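PDB 4E4U: mandalate racemase/muconate lactonizing enzyme from Unidentified, which probably catalyses an isomerase or lyase reaction of the enolase superfamily, as a putative relative of mandelate racemase and muconate lactonizing enzyme. Local coordinates for residues Gln333-Ile336 with Met337-Gly341; Gly118-Ile121 with His122-Leu125. All coordinates share one frame; numbering follows the deposited sequence. Where two conformers were deposited one is given.

Interaction 1: residues Gln333-Ile336 with Met337-Gly341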
ATOM      1  N   GLN A 333      31.843  10.256 -12.697  1.00 11.27           N
ATOM      2  CA  GLN A 333      32.298  11.278 -11.757  1.00 11.96           C
ATOM      3  C   GLN A 333      32.274  12.643 -12.411  1.00 12.83           C
ATOM      4  O   GLN A 333      32.855  12.840 -13.475  1.00 14.47           O
ATOM      5  CB  GLN A 333      33.714  10.965 -11.265  1.00 12.81           C
ATOM      6  CG  GLN A 333      34.375  12.097 -10.478  1.00 13.63           C
ATOM      7  CD  GLN A 333      33.711  12.374  -9.141  1.00 15.22           C
ATOM      8  OE1 GLN A 333      33.542  11.470  -8.320  1.00 16.26           O
ATOM      9  NE2 GLN A 333      33.336  13.628  -8.911  1.00 16.56           N
ATOM     10  N   GLU A 334      31.607  13.592 -11.768  1.00 13.06           N
ATOM     11  CA  GLU A 334      31.589  14.949 -12.273  1.00 13.48           C
ATOM     12  C   GLU A 334      32.988  15.532 -12.235  1.00 14.61           C
ATOM     13  O   GLU A 334      33.686  15.457 -11.213  1.00 14.94           O
ATOM     14  CB  GLU A 334      30.644  15.833 -11.457  1.00 15.24           C
ATOM     15  CG  GLU A 334      30.501  17.242 -12.037  1.00 17.03           C
ATOM     16  CD  GLU A 334      29.256  17.964 -11.552  1.00 19.93           C
ATOM     17  OE1 GLU A 334      28.726  17.587 -10.486  1.00 20.70           O
ATOM     18  OE2 GLU A 334      28.803  18.900 -12.250  1.00 22.71           O
ATOM     19  N   SER A 335      33.399  16.106 -13.358  0.62 15.17           N
ATOM     20  CA  SER A 335      34.670  16.802 -13.448  0.62 15.26           C
ATOM     21  C   SER A 335      34.438  18.239 -13.845  0.62 15.16           C
ATOM     22  O   SER A 335      33.491  18.548 -14.566  0.62 16.33           O
ATOM     23  CB  SER A 335      35.579  16.114 -14.458  0.62 16.49           C
ATOM     24  OG  SER A 335      35.837  14.797 -14.032  0.62 17.71           O
ATOM     25  N   ILE A 336      35.296  19.126 -13.357  1.00 15.13           N
ATOM     26  CA  ILE A 336      35.217  20.522 -13.749  1.00 16.41           C
ATOM     27  C   ILE A 336      36.191  20.692 -14.903  1.00 15.73           C
ATOM     28  O   ILE A 336      37.400  20.817 -14.708  1.00 15.94           O
ATOM     29  CB  ILE A 336      35.487  21.466 -12.571  1.00 19.49           C
ATOM     30  CG1 ILE A 336      34.414  21.238 -11.497  1.00 21.30           C
ATOM     31  CG2 ILE A 336      35.471  22.909 -13.040  1.00 21.38           C
ATOM     32  CD1 ILE A 336      34.595  22.032 -10.220  1.00 22.51           C
ATOM     33  N   MET A 337      35.641  20.640 -16.115  1.00 15.80           N
ATOM     34  CA  MET A 337      36.439  20.540 -17.334  1.00 17.63           C
ATOM     35  C   MET A 337      37.430  19.388 -17.185  1.00 17.37           C
ATOM     36  O   MET A 337      37.008  18.284 -16.838  1.00 16.12           O
ATOM     37  CB  MET A 337      37.073  21.884 -17.697  1.00 21.96           C
ATOM     38  CG  MET A 337      35.987  22.912 -17.993  1.00 26.78           C
ATOM     39  SD  MET A 337      36.539  24.486 -18.619  1.00 32.19           S
ATOM     40  CE  MET A 337      37.374  25.082 -17.184  1.00 30.36           C
ATOM     41  N   THR A 338      38.722  19.620 -17.411  1.00 18.07           N
ATOM     42  CA  THR A 338      39.695  18.533 -17.272  1.00 18.70           C
ATOM     43  C   THR A 338      40.652  18.729 -16.092  1.00 19.02           C
ATOM     44  O   THR A 338      41.780  18.235 -16.110  1.00 20.33           O
ATOM     45  CB  THR A 338      40.494  18.305 -18.570  1.00 19.89           C
ATOM     46  OG1 THR A 338      41.235  19.483 -18.895  1.00 21.95           O
ATOM     47  CG2 THR A 338      39.549  17.979 -19.717  1.00 19.40           C
ATOM     48  N   TRP A 339      40.180  19.448 -15.076  1.00 18.61           N
ATOM     49  CA  TRP A 339      40.906  19.668 -13.820  1.00 18.84           C
ATOM     50  C   TRP A 339      42.169  20.505 -13.971  1.00 19.18           C
ATOM     51  O   TRP A 339      43.092  20.397 -13.156  1.00 20.13           O
ATOM     52  CB  TRP A 339      41.239  18.347 -13.112  1.00 19.56           C
ATOM     53  CG  TRP A 339      40.043  17.519 -12.743  1.00 19.12           C
ATOM     54  CD1 TRP A 339      39.724  16.284 -13.228  1.00 20.01           C
ATOM     55  CD2 TRP A 339      39.015  17.856 -11.803  1.00 18.47           C
ATOM     56  NE1 TRP A 339      38.566  15.829 -12.647  1.00 19.47           N
ATOM     57  CE2 TRP A 339      38.109  16.780 -11.762  1.00 18.93           C
ATOM     58  CE3 TRP A 339      38.773  18.968 -10.988  1.00 18.87           C
ATOM     59  CZ2 TRP A 339      36.974  16.778 -10.947  1.00 18.81           C
ATOM     60  CZ3 TRP A 339      37.645  18.968 -10.180  1.00 18.99           C
ATOM     61  CH2 TRP A 339      36.758  17.882 -10.168  1.00 18.55           C
ATOM     62  N   GLY A 340      42.218  21.333 -15.012  1.00 19.64           N
ATOM     63  CA  GLY A 340      43.321  22.262 -15.187  1.00 20.33           C
ATOM     64  C   GLY A 340      43.029  23.565 -14.467  1.00 20.27           C
ATOM     65  O   GLY A 340      42.277  23.594 -13.488  1.00 21.32           O
ATOM     66  N   GLY A 341      43.625  24.650 -14.948  1.00 20.22           N
ATOM     67  CA  GLY A 341      43.364  25.963 -14.389  1.00 19.88           C
ATOM     68  C   GLY A 341      43.653  26.046 -12.903  1.00 18.93           C
ATOM     69  O   GLY A 341      44.629  25.473 -12.418  1.00 18.41           O
TER
HETATM   70  O   HOH W   1      39.153  22.631 -13.638  1.00 28.50           O

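Interaction 2: residues Gly118-Ile121 with His122-Leu125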
ATOM      1  N   GLY A 118      37.461  -0.676   0.824  1.00 13.54           N
ATOM      2  CA  GLY A 118      36.928  -1.723  -0.026  1.00 13.74           C
ATOM      3  C   GLY A 118      37.893  -2.173  -1.099  1.00 12.41           C
ATOM      4  O   GLY A 118      37.721  -3.243  -1.681  1.00 12.27           O
ATOM      5  N   GLY A 119      38.898  -1.353  -1.384  1.00 12.21           N
ATOM      6  CA  GLY A 119      39.908  -1.721  -2.354  1.00 12.28           C
ATOM      7  C   GLY A 119      39.564  -1.277  -3.761  1.00 12.67           C
ATOM      8  O   GLY A 119      38.390  -1.132  -4.128  1.00 13.27           O
ATOM      9  N   ARG A 120      40.600  -1.084  -4.568  1.00 13.38           N
ATOM     10  CA  ARG A 120      40.403  -0.680  -5.951  1.00 14.18           C
ATOM     11  C   ARG A 120      39.483  -1.637  -6.710  1.00 13.96           C
ATOM     12  O   ARG A 120      39.616  -2.861  -6.612  1.00 14.85           O
ATOM     13  CB  ARG A 120      41.748  -0.588  -6.672  1.00 16.42           C
ATOM     14  CG  ARG A 120      41.629  -0.109  -8.117  1.00 18.65           C
ATOM     15  CD  ARG A 120      42.931  -0.267  -8.873  1.00 22.28           C
ATOM     16  NE  ARG A 120      43.933   0.726  -8.501  1.00 25.25           N
ATOM     17  CZ  ARG A 120      43.975   1.962  -8.993  1.00 26.60           C
ATOM     18  NH1 ARG A 120      43.052   2.370  -9.855  1.00 26.39           N
ATOM     19  NH2 ARG A 120      44.935   2.796  -8.618  1.00 27.18           N
ATOM     20  N   ILE A 121      38.542  -1.056  -7.447  1.00 13.10           N
ATOM     21  CA  ILE A 121      37.749  -1.776  -8.434  1.00 15.08           C
ATOM     22  C   ILE A 121      38.082  -1.234  -9.820  1.00 16.87           C
ATOM     23  O   ILE A 121      38.249  -1.993 -10.776  1.00 19.41           O
ATOM     24  CB  ILE A 121      36.241  -1.615  -8.164  1.00 15.66           C
ATOM     25  CG1 ILE A 121      35.881  -2.303  -6.853  1.00 15.90           C
ATOM     26  CG2 ILE A 121      35.410  -2.161  -9.323  1.00 16.59           C
ATOM     27  CD1 ILE A 121      34.485  -2.025  -6.386  1.00 16.75           C
ATOM     28  N   HIS A 122      38.205   0.085  -9.915  1.00 15.74           N
ATOM     29  CA  HIS A 122      38.371   0.747 -11.201  1.00 16.31           C
ATOM     30  C   HIS A 122      39.792   1.217 -11.422  1.00 17.77           C
ATOM     31  O   HIS A 122      40.396   1.833 -10.543  1.00 19.12           O
ATOM     32  CB  HIS A 122      37.421   1.936 -11.280  1.00 15.29           C
ATOM     33  CG  HIS A 122      36.002   1.569 -10.983  1.00 15.37           C
ATOM     34  ND1 HIS A 122      35.222   0.862 -11.873  1.00 16.87           N
ATOM     35  CD2 HIS A 122      35.247   1.755  -9.880  1.00 15.76           C
ATOM     36  CE1 HIS A 122      34.033   0.652 -11.337  1.00 16.91           C
ATOM     37  NE2 HIS A 122      34.023   1.185 -10.125  1.00 16.19           N
ATOM     38  N   GLU A 123      40.326   0.920 -12.599  1.00 18.35           N
ATOM     39  CA  GLU A 123      41.631   1.434 -12.978  1.00 20.07           C
ATOM     40  C   GLU A 123      41.538   2.900 -13.387  1.00 19.07           C
ATOM     41  O   GLU A 123      42.486   3.669 -13.205  1.00 20.83           O
ATOM     42  CB  GLU A 123      42.236   0.592 -14.098  1.00 23.64           C
ATOM     43  CG  GLU A 123      42.498  -0.859 -13.701  1.00 28.06           C
ATOM     44  CD  GLU A 123      43.501  -1.000 -12.560  1.00 31.90           C
ATOM     45  OE1 GLU A 123      44.305  -0.071 -12.336  1.00 33.34           O
ATOM     46  OE2 GLU A 123      43.486  -2.053 -11.889  1.00 33.88           O
ATOM     47  N   ARG A 124      40.395   3.286 -13.945  1.00 17.63           N
ATOM     48  CA  ARG A 124      40.136   4.683 -14.272  1.00 18.10           C
ATOM     49  C   ARG A 124      38.645   4.958 -14.141  1.00 15.69           C
ATOM     50  O   ARG A 124      37.832   4.031 -14.164  1.00 16.42           O
ATOM     51  CB  ARG A 124      40.611   5.019 -15.677  1.00 22.30           C
ATOM     52  CG  ARG A 124      39.886   4.258 -16.749  1.00 26.33           C
ATOM     53  CD  ARG A 124      40.584   4.392 -18.088  1.00 30.72           C
ATOM     54  NE  ARG A 124      40.016   3.461 -19.054  1.00 34.41           N
ATOM     55  CZ  ARG A 124      40.152   3.572 -20.369  1.00 37.11           C
ATOM     56  NH1 ARG A 124      40.835   4.587 -20.885  1.00 38.17           N
ATOM     57  NH2 ARG A 124      39.598   2.671 -21.169  1.00 37.96           N
ATOM     58  N   LEU A 125      38.290   6.232 -14.027  1.00 13.86           N
ATOM     59  CA  LEU A 125      36.925   6.618 -13.700  1.00 12.61           C
ATOM     60  C   LEU A 125      36.295   7.425 -14.821  1.00 12.19           C
ATOM     61  O   LEU A 125      36.773   8.507 -15.166  1.00 11.98           O
ATOM     62  CB  LEU A 125      36.911   7.455 -12.424  1.00 12.86           C
ATOM     63  CG  LEU A 125      37.501   6.801 -11.179  1.00 14.07           C
ATOM     64  CD1 LEU A 125      37.578   7.812 -10.047  1.00 15.16           C
ATOM     65  CD2 LEU A 125      36.661   5.597 -10.772  1.00 14.72           C
TER

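Interaction 1: residues Gln333-Ile336 with Met337-Gly341
From Ile336 to Trp339 the chain reverses in a type II' beta turn after strand 333-335, closed by a hydrogen bond from Trp339 N to Ile336 O (3.1 Å, N-H...O angle 162°). Met337 takes the first corner with positive phi (51°), a conformation unusual for a residue with a side chain. A water donates to Ile336 O at 2.7 Å and to Gly340 O at 3.3 Å, joining the turn to the chain beyond it. The indole of Trp339 folds back along the strand: one face lies over Ser335 C and Ile336 N, while Glu334 O meets its edge, 3.6 Å from CZ2. Ile336 crosses the ring system at about a right angle, its CB 4.1 Å from Trp339 CZ3. A broad flat indole suits this place, since it can cover peptide groups and a branched side chain together. Gln333 bends its amide forward with chi2 at 67° and donates an NE2 hydrogen to a lone pair of Glu334 O, 3.0 Å away. Beyond the turn Trp339 meets His343 edge-to-face; the Met337 side chain comes to about 5 Å from a bound dithiol, probably a crystallisation additive. This type II' turn follows a strand of the enolase-type barrel.

Interaction 2: residues Gly118-Ile121 with His122-Leu125
Arg120 reaches forward over the chain to His122 and Glu123. Its NH1 donates to His122 O at 2.8 Å; the nitrogen lies in the carbonyl plane on a lone pair, but the N-H...O angle of 138° makes the bond rather bent. Glu123 OE1 lies over one face of the guanidinium, the carboxylate and guanidinium planes nearly parallel. With NH1 3.7 Å from Glu123 OE1 and no N-H aimed at that oxygen, this long salt bridge rests on charge alone. The aliphatic part of the arginine shares in the contact, CD lying 3.5 Å from Glu123 OE2. A long side chain suits this position: it starts out extended, with CG opposite the backbone N (chi1 -177°), and bends at chi3 (-75°), bringing its head across to the carbonyl. Glu123 bends as well, at chi2, to turn OE1 over that head and OE2 alongside the arginine's CD. Next to them, Ile121 and His122 point the same way, and CG2 of Ile121 stands 3.7 Å above the centroid of the imidazole in a CH-pi contact. Isoleucine and histidine suit their places here, the branch methyl covering a ring face while NE2, at the ring edge, remains able to bond.

Further out, the imidazole is held by a hydrogen bond from His122 NE2 to Thr327 O and meets the ring of Phe330, while Glu115 accepts from Arg120 N. Ile121 packs on Glu71 of a second subunit and Tyr174 of a third, and Arg124 forms a salt bridge with Asp396 of the third. The whole is an irregular connection from helix 88-109 into strand 125-130 of the enolase-type barrel, lying where subunits of the octamer meet.

Strand 125-130 connects the two places: interaction 2 leads into it at Leu125, and strand 333-335 of interaction 1 pairs parallel with it. The nearest atoms of the two contacts are about 5 Å apart and their centres 19 Å, without touching. Interaction 1 is mostly buried, and combines a backbone-closed turn with indole packing; no other chain of the assembly touches its segments. Interaction 2 lies at the surface of its own chain, among neighbouring subunits, and draws on polar and charged side chains, with a bent arginine-to-carbonyl bond, a long salt bridge made over the guanidinium face and a CH-pi contact beside them. One shapes the chain leaving a barrel strand, the other the chain entering one.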